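Putative tryptophan halogenase (Xanthomonas campestris pv. campestris, PDB 6Y1W) is a flavin-dependent halogenase that probably uses reduced FAD to halogenate an aromatic substrate. Local coordinates at residues 267-279 and 284-296. Residues are numbered along the deposited sequence; the frame is centred on the assembly and turned at random.
Sequences RADRAGWMWRIPL and GNGIVYSSRYTDQ. With BUD ((2S,3S)-butane-2,3-diol), chain I; BUD ((2S,3S)-butane-2,3-diol), chain J.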
ATOM      1  N   ARG A 267      13.472 -26.742   9.366  1.00 12.86           N
ATOM      2  CA  ARG A 267      14.490 -27.635   8.816  1.00 12.24           C
ATOM      3  C   ARG A 267      13.824 -28.578   7.823  1.00 13.91           C
ATOM      4  O   ARG A 267      13.092 -29.489   8.234  1.00 14.39           O
ATOM      5  CB  ARG A 267      15.168 -28.422   9.926  1.00 14.27           C
ATOM      6  CG  ARG A 267      16.227 -29.427   9.358  1.00 14.87           C
ATOM      7  CD  ARG A 267      16.875 -30.208  10.517  1.00 16.24           C
ATOM      8  NE  ARG A 267      17.823 -29.319  11.190  1.00 15.93           N
ATOM      9  CZ  ARG A 267      18.499 -29.661  12.282  1.00 19.85           C
ATOM     10  NH1 ARG A 267      18.301 -30.865  12.831  1.00 17.94           N
ATOM     11  NH2 ARG A 267      19.367 -28.809  12.808  1.00 19.66           N
ATOM     12  N   ALA A 268      14.131 -28.400   6.533  1.00 13.92           N
ATOM     13  CA  ALA A 268      13.535 -29.257   5.512  1.00 14.57           C
ATOM     14  C   ALA A 268      14.130 -30.662   5.563  1.00 15.03           C
ATOM     15  O   ALA A 268      15.291 -30.848   5.916  1.00 16.67           O
ATOM     16  CB  ALA A 268      13.758 -28.662   4.127  1.00 13.44           C
ATOM     17  N   ASP A 269      13.301 -31.650   5.213  1.00 15.30           N
ATOM     18  CA  ASP A 269      13.729 -33.043   5.157  1.00 18.54           C
ATOM     19  C   ASP A 269      13.340 -33.594   3.780  1.00 17.79           C
ATOM     20  O   ASP A 269      13.338 -32.841   2.803  1.00 16.97           O
ATOM     21  CB  ASP A 269      13.101 -33.850   6.304  1.00 14.73           C
ATOM     22  CG  ASP A 269      13.898 -35.110   6.621  1.00 20.61           C
ATOM     23  OD1 ASP A 269      14.996 -34.986   7.220  1.00 17.63           O
ATOM     24  OD2 ASP A 269      13.432 -36.206   6.221  1.00 19.69           O
ATOM     25  N   ARG A 270      13.022 -34.882   3.681  1.00 18.19           N
ATOM     26  CA  ARG A 270      12.794 -35.501   2.365  1.00 16.44           C
ATOM     27  C   ARG A 270      11.429 -35.174   1.787  1.00 17.74           C
ATOM     28  O   ARG A 270      11.288 -35.086   0.558  1.00 18.16           O
ATOM     29  CB  ARG A 270      12.900 -37.033   2.468  1.00 16.56           C
ATOM     30  CG  ARG A 270      14.279 -37.539   2.839  1.00 18.32           C
ATOM     31  CD  ARG A 270      14.173 -39.072   3.095  1.00 19.15           C
ATOM     32  NE  ARG A 270      13.558 -39.759   1.950  1.00 23.00           N
ATOM     33  CZ  ARG A 270      14.199 -40.053   0.810  1.00 21.70           C
ATOM     34  NH1 ARG A 270      15.482 -39.738   0.637  1.00 22.43           N
ATOM     35  NH2 ARG A 270      13.530 -40.669  -0.154  1.00 22.98           N
ATOM     36  N   ALA A 271      10.402 -35.038   2.638  1.00 18.38           N
ATOM     37  CA  ALA A 271       9.020 -34.872   2.180  1.00 18.42           C
ATOM     38  C   ALA A 271       8.250 -33.976   3.154  1.00 15.47           C
ATOM     39  O   ALA A 271       7.029 -34.118   3.355  1.00 18.44           O
ATOM     40  CB  ALA A 271       8.314 -36.224   2.016  1.00 21.95           C
ATOM     41  N   GLY A 272       8.953 -32.990   3.698  1.00 16.81           N
ATOM     42  CA  GLY A 272       8.343 -32.075   4.650  1.00 18.38           C
ATOM     43  C   GLY A 272       9.433 -31.305   5.362  1.00 17.33           C
ATOM     44  O   GLY A 272      10.558 -31.217   4.877  1.00 16.98           O
ATOM     45  N   TRP A 273       9.076 -30.756   6.525  1.00 13.02           N
ATOM     46  CA  TRP A 273      10.023 -29.935   7.249  1.00 13.60           C
ATOM     47  C   TRP A 273       9.660 -29.938   8.724  1.00 14.20           C
ATOM     48  O   TRP A 273       8.543 -30.289   9.101  1.00 13.85           O
ATOM     49  CB  TRP A 273      10.053 -28.506   6.684  1.00 13.09           C
ATOM     50  CG  TRP A 273       8.777 -27.729   6.890  1.00 14.33           C
ATOM     51  CD1 TRP A 273       7.685 -27.758   6.094  1.00 14.70           C
ATOM     52  CD2 TRP A 273       8.491 -26.804   7.944  1.00 13.85           C
ATOM     53  NE1 TRP A 273       6.685 -26.940   6.607  1.00 14.12           N
ATOM     54  CE2 TRP A 273       7.176 -26.330   7.736  1.00 12.14           C
ATOM     55  CE3 TRP A 273       9.212 -26.335   9.051  1.00 14.54           C
ATOM     56  CZ2 TRP A 273       6.568 -25.406   8.598  1.00 12.54           C
ATOM     57  CZ3 TRP A 273       8.617 -25.423   9.897  1.00 14.60           C
ATOM     58  CH2 TRP A 273       7.310 -24.962   9.671  1.00 13.73           C
ATOM     59  N   MET A 274      10.624 -29.520   9.566  1.00 15.27           N
ATOM     60  CA  MET A 274      10.435 -29.583  11.014  1.00 13.05           C
ATOM     61  C   MET A 274      10.578 -28.196  11.612  1.00 13.00           C
ATOM     62  O   MET A 274      11.487 -27.455  11.246  1.00 13.20           O
ATOM     63  CB  MET A 274      11.480 -30.506  11.652  1.00 14.60           C
ATOM     64  CG  MET A 274      11.199 -32.004  11.424  1.00 14.25           C
ATOM     65  SD  MET A 274      12.747 -32.906  11.772  1.00 16.35           S
ATOM     66  CE  MET A 274      13.756 -32.696  10.294  1.00 18.11           C
ATOM     67  N   TRP A 275       9.706 -27.853  12.570  1.00 12.25           N
ATOM     68  CA  TRP A 275       9.921 -26.631  13.331  1.00 11.23           C
ATOM     69  C   TRP A 275      10.567 -26.915  14.683  1.00 14.52           C
ATOM     70  O   TRP A 275      10.383 -27.986  15.282  1.00 14.76           O
ATOM     71  CB  TRP A 275       8.610 -25.864  13.590  1.00 12.97           C
ATOM     72  CG  TRP A 275       7.631 -26.422  14.616  1.00 17.80           C
ATOM     73  CD1 TRP A 275       7.675 -26.268  16.001  1.00 14.50           C
ATOM     74  CD2 TRP A 275       6.413 -27.116  14.334  1.00 15.60           C
ATOM     75  NE1 TRP A 275       6.559 -26.859  16.577  1.00 14.56           N
ATOM     76  CE2 TRP A 275       5.789 -27.407  15.574  1.00 15.64           C
ATOM     77  CE3 TRP A 275       5.801 -27.556  13.148  1.00 14.55           C
ATOM     78  CZ2 TRP A 275       4.563 -28.064  15.659  1.00 18.18           C
ATOM     79  CZ3 TRP A 275       4.597 -28.230  13.238  1.00 20.58           C
ATOM     80  CH2 TRP A 275       3.997 -28.502  14.486  1.00 21.27           C
ATOM     81  N   ARG A 276      11.290 -25.914  15.177  1.00 12.70           N
ATOM     82  CA  ARG A 276      11.828 -25.921  16.543  1.00 12.23           C
ATOM     83  C   ARG A 276      11.671 -24.514  17.081  1.00 12.44           C
ATOM     84  O   ARG A 276      12.138 -23.562  16.450  1.00 14.04           O
ATOM     85  CB  ARG A 276      13.300 -26.363  16.536  1.00 12.31           C
ATOM     86  CG  ARG A 276      13.782 -26.682  17.952  1.00 15.61           C
ATOM     87  CD  ARG A 276      15.120 -27.443  17.967  1.00 15.31           C
ATOM     88  NE  ARG A 276      15.497 -27.770  19.359  1.00 20.63           N
ATOM     89  CZ  ARG A 276      16.181 -26.957  20.161  1.00 21.54           C
ATOM     90  NH1 ARG A 276      16.585 -25.775  19.725  1.00 24.15           N
ATOM     91  NH2 ARG A 276      16.486 -27.333  21.419  1.00 20.57           N
ATOM     92  N   ILE A 277      10.938 -24.362  18.200  1.00 14.40           N
ATOM     93  CA  ILE A 277      10.518 -23.061  18.700  1.00 11.30           C
ATOM     94  C   ILE A 277      10.872 -22.958  20.182  1.00 15.02           C
ATOM     95  O   ILE A 277      10.386 -23.759  20.981  1.00 17.72           O
ATOM     96  CB  ILE A 277       9.001 -22.890  18.503  1.00 15.75           C
ATOM     97  CG1 ILE A 277       8.685 -22.683  17.010  1.00 15.32           C
ATOM     98  CG2 ILE A 277       8.425 -21.752  19.373  1.00 18.69           C
ATOM     99  CD1 ILE A 277       7.166 -22.840  16.752  1.00 19.90           C
ATOM    100  N   PRO A 278      11.731 -22.005  20.602  1.00 15.01           N
ATOM    101  CA  PRO A 278      12.125 -21.949  22.013  1.00 15.00           C
ATOM    102  C   PRO A 278      11.150 -21.162  22.867  1.00 14.98           C
ATOM    103  O   PRO A 278      10.837 -20.005  22.548  1.00 15.96           O
ATOM    104  CB  PRO A 278      13.489 -21.240  21.962  1.00 16.13           C
ATOM    105  CG  PRO A 278      13.299 -20.223  20.846  1.00 15.90           C
ATOM    106  CD  PRO A 278      12.496 -21.029  19.788  1.00 15.14           C
ATOM    107  N   LEU A 279      10.705 -21.756  23.984  1.00 15.74           N
ATOM    108  CA  LEU A 279       9.982 -21.048  25.037  1.00 13.47           C
ATOM    109  C   LEU A 279      10.922 -20.886  26.234  1.00 13.61           C
ATOM    110  O   LEU A 279      12.080 -21.328  26.200  1.00 14.26           O
ATOM    111  CB  LEU A 279       8.698 -21.797  25.406  1.00 15.67           C
ATOM    112  CG  LEU A 279       7.722 -21.897  24.224  1.00 18.33           C
ATOM    113  CD1 LEU A 279       6.487 -22.690  24.671  1.00 18.55           C
ATOM    114  CD2 LEU A 279       7.314 -20.529  23.679  1.00 16.67           C
ATOM    115  N   GLY A 284       9.275 -26.246  21.638  1.00 14.23           N
ATOM    116  CA  GLY A 284       8.264 -26.862  20.801  1.00 16.29           C
ATOM    117  C   GLY A 284       8.880 -27.413  19.522  1.00 12.90           C
ATOM    118  O   GLY A 284       9.765 -26.808  18.944  1.00 14.88           O
ATOM    119  N   ASN A 285       8.415 -28.608  19.115  1.00 12.94           N
ATOM    120  CA  ASN A 285       8.926 -29.270  17.920  1.00 17.07           C
ATOM    121  C   ASN A 285       7.760 -29.816  17.120  1.00 17.80           C
ATOM    122  O   ASN A 285       6.725 -30.176  17.678  1.00 18.46           O
ATOM    123  CB  ASN A 285       9.841 -30.476  18.251  1.00 14.91           C
ATOM    124  CG  ASN A 285      10.948 -30.124  19.225  1.00 15.13           C
ATOM    125  OD1 ASN A 285      12.076 -29.834  18.823  1.00 15.63           O
ATOM    126  ND2 ASN A 285      10.646 -30.218  20.539  1.00 15.24           N
ATOM    127  N   GLY A 286       7.952 -29.951  15.822  1.00 14.54           N
ATOM    128  CA  GLY A 286       6.946 -30.663  15.032  1.00 17.93           C
ATOM    129  C   GLY A 286       7.500 -30.974  13.663  1.00 16.23           C
ATOM    130  O   GLY A 286       8.495 -30.389  13.241  1.00 16.07           O
ATOM    131  N   ILE A 287       6.868 -31.939  12.977  1.00 14.49           N
ATOM    132  CA  ILE A 287       7.225 -32.226  11.593  1.00 15.72           C
ATOM    133  C   ILE A 287       5.951 -32.041  10.787  1.00 16.86           C
ATOM    134  O   ILE A 287       4.869 -32.484  11.197  1.00 18.42           O
ATOM    135  CB  ILE A 287       7.864 -33.625  11.403  1.00 16.19           C
ATOM    136  CG1 ILE A 287       8.250 -33.813   9.928  1.00 17.08           C
ATOM    137  CG2 ILE A 287       6.948 -34.796  11.870  1.00 14.35           C
ATOM    138  CD1 ILE A 287       9.327 -34.904   9.737  1.00 17.35           C
ATOM    139  N   VAL A 288       6.078 -31.310   9.690  1.00 15.98           N
ATOM    140  CA  VAL A 288       4.991 -31.018   8.773  1.00 16.26           C
ATOM    141  C   VAL A 288       5.277 -31.835   7.531  1.00 17.05           C
ATOM    142  O   VAL A 288       6.369 -31.725   6.987  1.00 17.22           O
ATOM    143  CB  VAL A 288       4.996 -29.522   8.434  1.00 12.14           C
ATOM    144  CG1 VAL A 288       4.051 -29.221   7.253  1.00 15.62           C
ATOM    145  CG2 VAL A 288       4.635 -28.677   9.687  1.00 15.78           C
ATOM    146  N   TYR A 289       4.324 -32.643   7.077  1.00 14.42           N
ATOM    147  CA  TYR A 289       4.651 -33.520   5.954  1.00 15.48           C
ATOM    148  C   TYR A 289       3.417 -33.813   5.113  1.00 17.24           C
ATOM    149  O   TYR A 289       2.299 -33.433   5.447  1.00 18.44           O
ATOM    150  CB  TYR A 289       5.281 -34.840   6.456  1.00 17.96           C
ATOM    151  CG  TYR A 289       4.348 -35.695   7.284  1.00 16.16           C
ATOM    152  CD1 TYR A 289       4.168 -35.468   8.664  1.00 18.16           C
ATOM    153  CD2 TYR A 289       3.688 -36.781   6.719  1.00 19.29           C
ATOM    154  CE1 TYR A 289       3.317 -36.260   9.438  1.00 21.77           C
ATOM    155  CE2 TYR A 289       2.841 -37.580   7.478  1.00 20.08           C
ATOM    156  CZ  TYR A 289       2.657 -37.331   8.819  1.00 21.23           C
ATOM    157  OH  TYR A 289       1.803 -38.156   9.488  1.00 22.31           O
ATOM    158  N   SER A 290       3.649 -34.491   3.984  1.00 17.43           N
ATOM    159  CA  SER A 290       2.586 -34.836   3.045  1.00 15.56           C
ATOM    160  C   SER A 290       2.318 -36.331   3.099  1.00 19.37           C
ATOM    161  O   SER A 290       3.211 -37.132   2.781  1.00 21.20           O
ATOM    162  CB  SER A 290       2.952 -34.449   1.615  1.00 19.92           C
ATOM    163  OG  SER A 290       1.912 -34.897   0.742  1.00 20.52           O
ATOM    164  N   SER A 291       1.071 -36.679   3.418  1.00 19.57           N
ATOM    165  CA  SER A 291       0.635 -38.069   3.478  1.00 25.82           C
ATOM    166  C   SER A 291       0.700 -38.741   2.115  1.00 28.67           C
ATOM    167  O   SER A 291       0.688 -39.973   2.042  1.00 25.05           O
ATOM    168  CB  SER A 291      -0.792 -38.164   4.039  1.00 28.80           C
ATOM    169  OG  SER A 291      -1.806 -37.722   3.122  1.00 28.82           O
ATOM    170  N   ARG A 292       0.769 -37.966   1.044  1.00 23.54           N
ATOM    171  CA  ARG A 292       0.884 -38.535  -0.291  1.00 24.25           C
ATOM    172  C   ARG A 292       2.312 -38.935  -0.629  1.00 27.16           C
ATOM    173  O   ARG A 292       2.524 -39.660  -1.605  1.00 30.74           O
ATOM    174  CB  ARG A 292       0.328 -37.535  -1.308  1.00 23.43           C
ATOM    175  CG  ARG A 292      -1.104 -37.143  -0.951  1.00 40.96           C
ATOM    176  CD  ARG A 292      -1.746 -36.336  -2.042  1.00 48.27           C
ATOM    177  NE  ARG A 292      -1.046 -35.074  -2.220  1.00 42.10           N
ATOM    178  CZ  ARG A 292      -0.218 -34.820  -3.227  1.00 48.47           C
ATOM    179  NH1 ARG A 292       0.010 -35.744  -4.158  1.00 36.09           N
ATOM    180  NH2 ARG A 292       0.381 -33.642  -3.303  1.00 41.05           N
ATOM    181  N   TYR A 293       3.286 -38.519   0.172  1.00 17.93           N
ATOM    182  CA  TYR A 293       4.687 -38.828  -0.080  1.00 18.79           C
ATOM    183  C   TYR A 293       5.355 -39.639   1.011  1.00 27.23           C
ATOM    184  O   TYR A 293       6.473 -40.117   0.800  1.00 31.10           O
ATOM    185  CB  TYR A 293       5.488 -37.536  -0.294  1.00 22.80           C
ATOM    186  CG  TYR A 293       5.158 -36.842  -1.577  1.00 20.17           C
ATOM    187  CD1 TYR A 293       4.102 -35.919  -1.645  1.00 17.08           C
ATOM    188  CD2 TYR A 293       5.919 -37.051  -2.721  1.00 19.73           C
ATOM    189  CE1 TYR A 293       3.811 -35.273  -2.798  1.00 21.12           C
ATOM    190  CE2 TYR A 293       5.626 -36.383  -3.915  1.00 18.98           C
ATOM    191  CZ  TYR A 293       4.568 -35.492  -3.940  1.00 18.43           C
ATOM    192  OH  TYR A 293       4.252 -34.848  -5.099  1.00 20.28           O
ATOM    193  N   THR A 294       4.762 -39.723   2.188  1.00 22.71           N
ATOM    194  CA  THR A 294       5.363 -40.456   3.289  1.00 23.49           C
ATOM    195  C   THR A 294       4.255 -40.848   4.246  1.00 25.01           C
ATOM    196  O   THR A 294       3.107 -40.437   4.076  1.00 36.19           O
ATOM    197  CB  THR A 294       6.444 -39.633   3.980  1.00 27.98           C
ATOM    198  OG1 THR A 294       7.310 -40.529   4.691  1.00 28.79           O
ATOM    199  CG2 THR A 294       5.811 -38.702   4.951  1.00 24.43           C
ATOM    200  N   ASP A 295       4.597 -41.659   5.252  1.00 22.90           N
ATOM    201  CA  ASP A 295       3.592 -42.100   6.214  1.00 26.20           C
ATOM    202  C   ASP A 295       3.960 -41.614   7.616  1.00 25.87           C
ATOM    203  O   ASP A 295       5.057 -41.109   7.852  1.00 24.66           O
ATOM    204  CB  ASP A 295       3.409 -43.624   6.176  1.00 34.53           C
ATOM    205  CG  ASP A 295       4.573 -44.390   6.791  1.00 35.53           C
ATOM    206  OD1 ASP A 295       5.712 -43.892   6.828  1.00 34.77           O
ATOM    207  OD2 ASP A 295       4.334 -45.539   7.215  1.00 56.74           O
ATOM    208  N   GLN A 296       2.996 -41.724   8.533  1.00 25.13           N
ATOM    209  CA  GLN A 296       3.182 -41.188   9.883  1.00 21.70           C
ATOM    210  C   GLN A 296       4.364 -41.832  10.596  1.00 25.34           C
ATOM    211  O   GLN A 296       5.165 -41.148  11.248  1.00 22.41           O
ATOM    212  CB  GLN A 296       1.900 -41.375  10.694  1.00 24.19           C
ATOM    213  CG  GLN A 296       2.039 -40.845  12.103  1.00 32.71           C
ATOM    214  CD  GLN A 296       0.796 -41.052  12.915  1.00 38.41           C
ATOM    215  OE1 GLN A 296       0.029 -40.125  13.123  1.00 28.96           O
ATOM    216  NE2 GLN A 296       0.591 -42.273  13.385  1.00 35.76           N
TER
HETATM  217  C1  BUD I 607       9.047 -39.152   6.569  0.83 26.40           C
HETATM  218  O1  BUD I 607      10.925 -38.778   5.194  0.83 27.34           O
HETATM  219  C2  BUD I 607       9.688 -38.236   5.547  0.83 26.99           C
HETATM  220  O2  BUD I 607      10.791 -36.120   5.452  0.83 15.60           O
HETATM  221  C3  BUD I 607       9.900 -36.870   6.208  0.83 24.75           C
HETATM  222  C4  BUD I 607       8.576 -36.110   6.243  0.83 24.94           C
HETATM  223  C1  BUD J 608      19.486 -35.196   5.364  1.00 42.60           C
HETATM  224  O1  BUD J 608      17.458 -36.422   4.751  1.00 37.80           O
HETATM  225  C2  BUD J 608      17.981 -35.161   5.092  1.00 40.56           C
HETATM  226  O2  BUD J 608      16.383 -34.486   3.521  1.00 23.60           O
HETATM  227  C3  BUD J 608      17.708 -34.266   3.894  1.00 35.79           C
HETATM  228  C4  BUD J 608      17.847 -32.792   4.273  1.00 27.37           C
HETATM  229  O   HOH W   1      12.299 -29.911  15.898  1.00 19.89           O
HETATM  230  O   HOH W   2      14.362 -30.544  20.115  1.00 21.85           O
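W275 lies flat across the neighbouring strand, 284-289, and its partner there is a glycine: the CA of G286 sits 3.4 Å from the centroid of the six-membered ring of W275, almost on the ring normal, a CH-pi contact. The indole reaches this place because its CG stands between the backbone N and the carbonyl carbon (chi1 74°), which swings the ring across onto strand 284-289. V288 CG2 meets the ring at its edge, 3.6 Å from W275 CZ3. The same valine serves a second indole: V288 CB packs over the five-membered ring of W273, 3.9 Å from its centroid, while NE1 of W273 is hydrogen-bonded to E344.

On the opposite face of the sheet, M274 and I287 run side by side, M274 CG 3.7 Å from I287 CB, and helix 296-306 covers them. R276 and N285 also point the same way, and a water accepts from R276 NE and lies within hydrogen-bonding distance of N285 OD1; ND2 of N285 turns to T254. Six backbone bonds join the strands, the straightest from V288 N to W273 O (2.7 Å, 179° at the hydrogen).

At the end of the hairpin away from its turn, I287 and Y289 of the strand, with T294 beyond it, line a butanediol whose O2 donates to D269 OD2 and accepts from A271 N. Cross-strand pairing with alternate residues on alternate faces marks an antiparallel beta hairpin, here within the mixed sheet of a tryptophan-halogenase fold, with the side chain of W273 about 8 Å from that of E347, predicted to bind tryptophan.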